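PDB 5GY3: glucanase from Klebsiella pneumoniae, which probably cleaves internal beta-1,4-glucosidic bonds in cellulose, lichenin and cereal beta-glucans, as a family 8 glycosyl hydrolase. Local coordinates for residues 90-93 with 94-98. Sequence-based numbering, arbitrary orientation.
Sequences TLIA and WALLR
T90 to A93 and W94 to L97 meet as successive turns of one alpha-helix, 86-103, in the (alpha/alpha)6 barrel of family 8 glycosyl hydrolases. The touching residues are all buried, and they illustrate how one helix can pack different faces on several neighbours, here helices 29-41, 45-59, 106-123 and 155-164. Four consecutive i to i+4 backbone bonds join the turns. The first two are the shorter, W94 N to T90 O and A95 N to L91 O at 2.8 Å each; L96 N to I92 O follows at 3.0 Å. In the last, A93 O keeps its bond to L97 N at 3.1 Å while also accepting one from OG of S112 on helix 106-123.

Side chains one turn apart extend this pairing along separate faces. I92 and L96 run side by side in the same direction, and CG2 of I92 reaches CD1 of L96 at 4.0 Å; both also pack on W52 of helix 45-59. On another face, CD2 of L91 comes to the edge of the W94 indole, near the ring plane, with 4.2 Å to CE3. W94 has CG anti to its backbone nitrogen (chi1 -172°), which carries the ring out from the helix to P156, A157 and A160, while W227 meets it with the planes inclined at about 55°. L91 itself packs on F34 and L37 of helix 29-41 and lies about 5 Å, side chain to side chain, from D87, the predicted nucleophile one turn earlier on the same helix.

Within the second segment, R98 folds back over the indole. Its guanidinium forms a salt bridge through NH2 to D308, while its aliphatic CD sits 3.3 Å above one face of the W94 ring, displaced toward the rim.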
loop_
_atom_site.group_PDB
_atom_site.type_symbol
_atom_site.label_atom_id
_atom_site.label_comp_id
_atom_site.label_asym_id
_atom_site.label_seq_id
_atom_site.Cartn_x
_atom_site.Cartn_y
_atom_site.Cartn_z
ATOM N N THR A 90 5.919 1.269 -5.831
ATOM C CA THR A 90 5.873 -0.189 -5.820
ATOM C C THR A 90 4.601 -0.706 -6.476
ATOM O O THR A 90 4.640 -1.651 -7.278
ATOM C CB THR A 90 5.963 -0.685 -4.371
ATOM O OG1 THR A 90 7.231 -0.323 -3.812
ATOM C CG2 THR A 90 5.770 -2.183 -4.287
ATOM N N LEU A 91 3.453 -0.117 -6.118
ATOM C CA LEU A 91 2.175 -0.579 -6.651
ATOM C C LEU A 91 2.125 -0.419 -8.161
ATOM O O LEU A 91 1.624 -1.304 -8.874
ATOM C CB LEU A 91 1.035 0.205 -6.005
ATOM C CG LEU A 91 0.841 -0.071 -4.513
ATOM C CD1 LEU A 91 -0.012 1.025 -3.889
ATOM C CD2 LEU A 91 0.210 -1.437 -4.319
ATOM N N ILE A 92 2.640 0.709 -8.657
ATOM C CA ILE A 92 2.709 0.956 -10.097
ATOM C C ILE A 92 3.582 -0.092 -10.776
ATOM O O ILE A 92 3.198 -0.677 -11.795
ATOM C CB ILE A 92 3.220 2.385 -10.369
ATOM C CG1 ILE A 92 2.174 3.426 -9.931
ATOM C CG2 ILE A 92 3.592 2.549 -11.847
ATOM C CD1 ILE A 92 2.732 4.873 -9.731
ATOM N N ALA A 93 4.778 -0.342 -10.225
ATOM C CA ALA A 93 5.671 -1.320 -10.841
ATOM C C ALA A 93 5.069 -2.716 -10.793
ATOM O O ALA A 93 5.265 -3.522 -11.711
ATOM C CB ALA A 93 7.038 -1.308 -10.150
ATOM N N TRP A 94 4.372 -3.030 -9.704
ATOM C CA TRP A 94 3.733 -4.335 -9.559
ATOM C C TRP A 94 2.599 -4.495 -10.560
ATOM O O TRP A 94 2.477 -5.541 -11.211
ATOM C CB TRP A 94 3.220 -4.476 -8.122
ATOM C CG TRP A 94 2.709 -5.820 -7.755
ATOM C CD1 TRP A 94 3.024 -7.024 -8.332
ATOM C CD2 TRP A 94 1.797 -6.107 -6.698
ATOM N NE1 TRP A 94 2.358 -8.043 -7.691
ATOM C CE2 TRP A 94 1.601 -7.504 -6.681
ATOM C CE3 TRP A 94 1.127 -5.317 -5.754
ATOM C CZ2 TRP A 94 0.747 -8.125 -5.772
ATOM C CZ3 TRP A 94 0.293 -5.942 -4.836
ATOM C CH2 TRP A 94 0.120 -7.331 -4.848
ATOM N N ALA A 95 1.771 -3.457 -10.711
ATOM C CA ALA A 95 0.697 -3.507 -11.698
ATOM C C ALA A 95 1.244 -3.720 -13.109
ATOM O O ALA A 95 0.662 -4.479 -13.900
ATOM C CB ALA A 95 -0.133 -2.226 -11.621
ATOM N N LEU A 96 2.359 -3.059 -13.440
ATOM C CA LEU A 96 2.973 -3.226 -14.760
ATOM C C LEU A 96 3.459 -4.651 -14.972
ATOM O O LEU A 96 3.277 -5.222 -16.055
ATOM C CB LEU A 96 4.131 -2.241 -14.930
ATOM C CG LEU A 96 3.649 -0.812 -15.202
ATOM C CD1 LEU A 96 4.723 0.232 -14.880
ATOM C CD2 LEU A 96 3.173 -0.692 -16.661
ATOM N N LEU A 97 4.090 -5.243 -13.956
ATOM C CA LEU A 97 4.493 -6.642 -14.057
ATOM C C LEU A 97 3.286 -7.537 -14.324
ATOM O O LEU A 97 3.319 -8.416 -15.199
ATOM C CB LEU A 97 5.216 -7.045 -12.774
ATOM C CG LEU A 97 6.265 -8.135 -12.855
ATOM C CD1 LEU A 97 7.265 -7.742 -13.942
ATOM C CD2 LEU A 97 6.950 -8.241 -11.501
ATOM N N ARG A 98 2.191 -7.308 -13.597
ATOM C CA ARG A 98 1.000 -8.125 -13.789
ATOM C C ARG A 98 0.349 -7.860 -15.142
ATOM O O ARG A 98 -0.238 -8.774 -15.739
ATOM C CB ARG A 98 0.030 -7.882 -12.631
ATOM C CG ARG A 98 0.546 -8.516 -11.325
ATOM C CD ARG A 98 -0.015 -7.863 -10.056
ATOM N NE ARG A 98 -1.401 -8.221 -9.760
ATOM C CZ ARG A 98 -1.779 -9.202 -8.937
ATOM N NH1 ARG A 98 -0.882 -9.958 -8.324
ATOM N NH2 ARG A 98 -3.069 -9.423 -8.714
#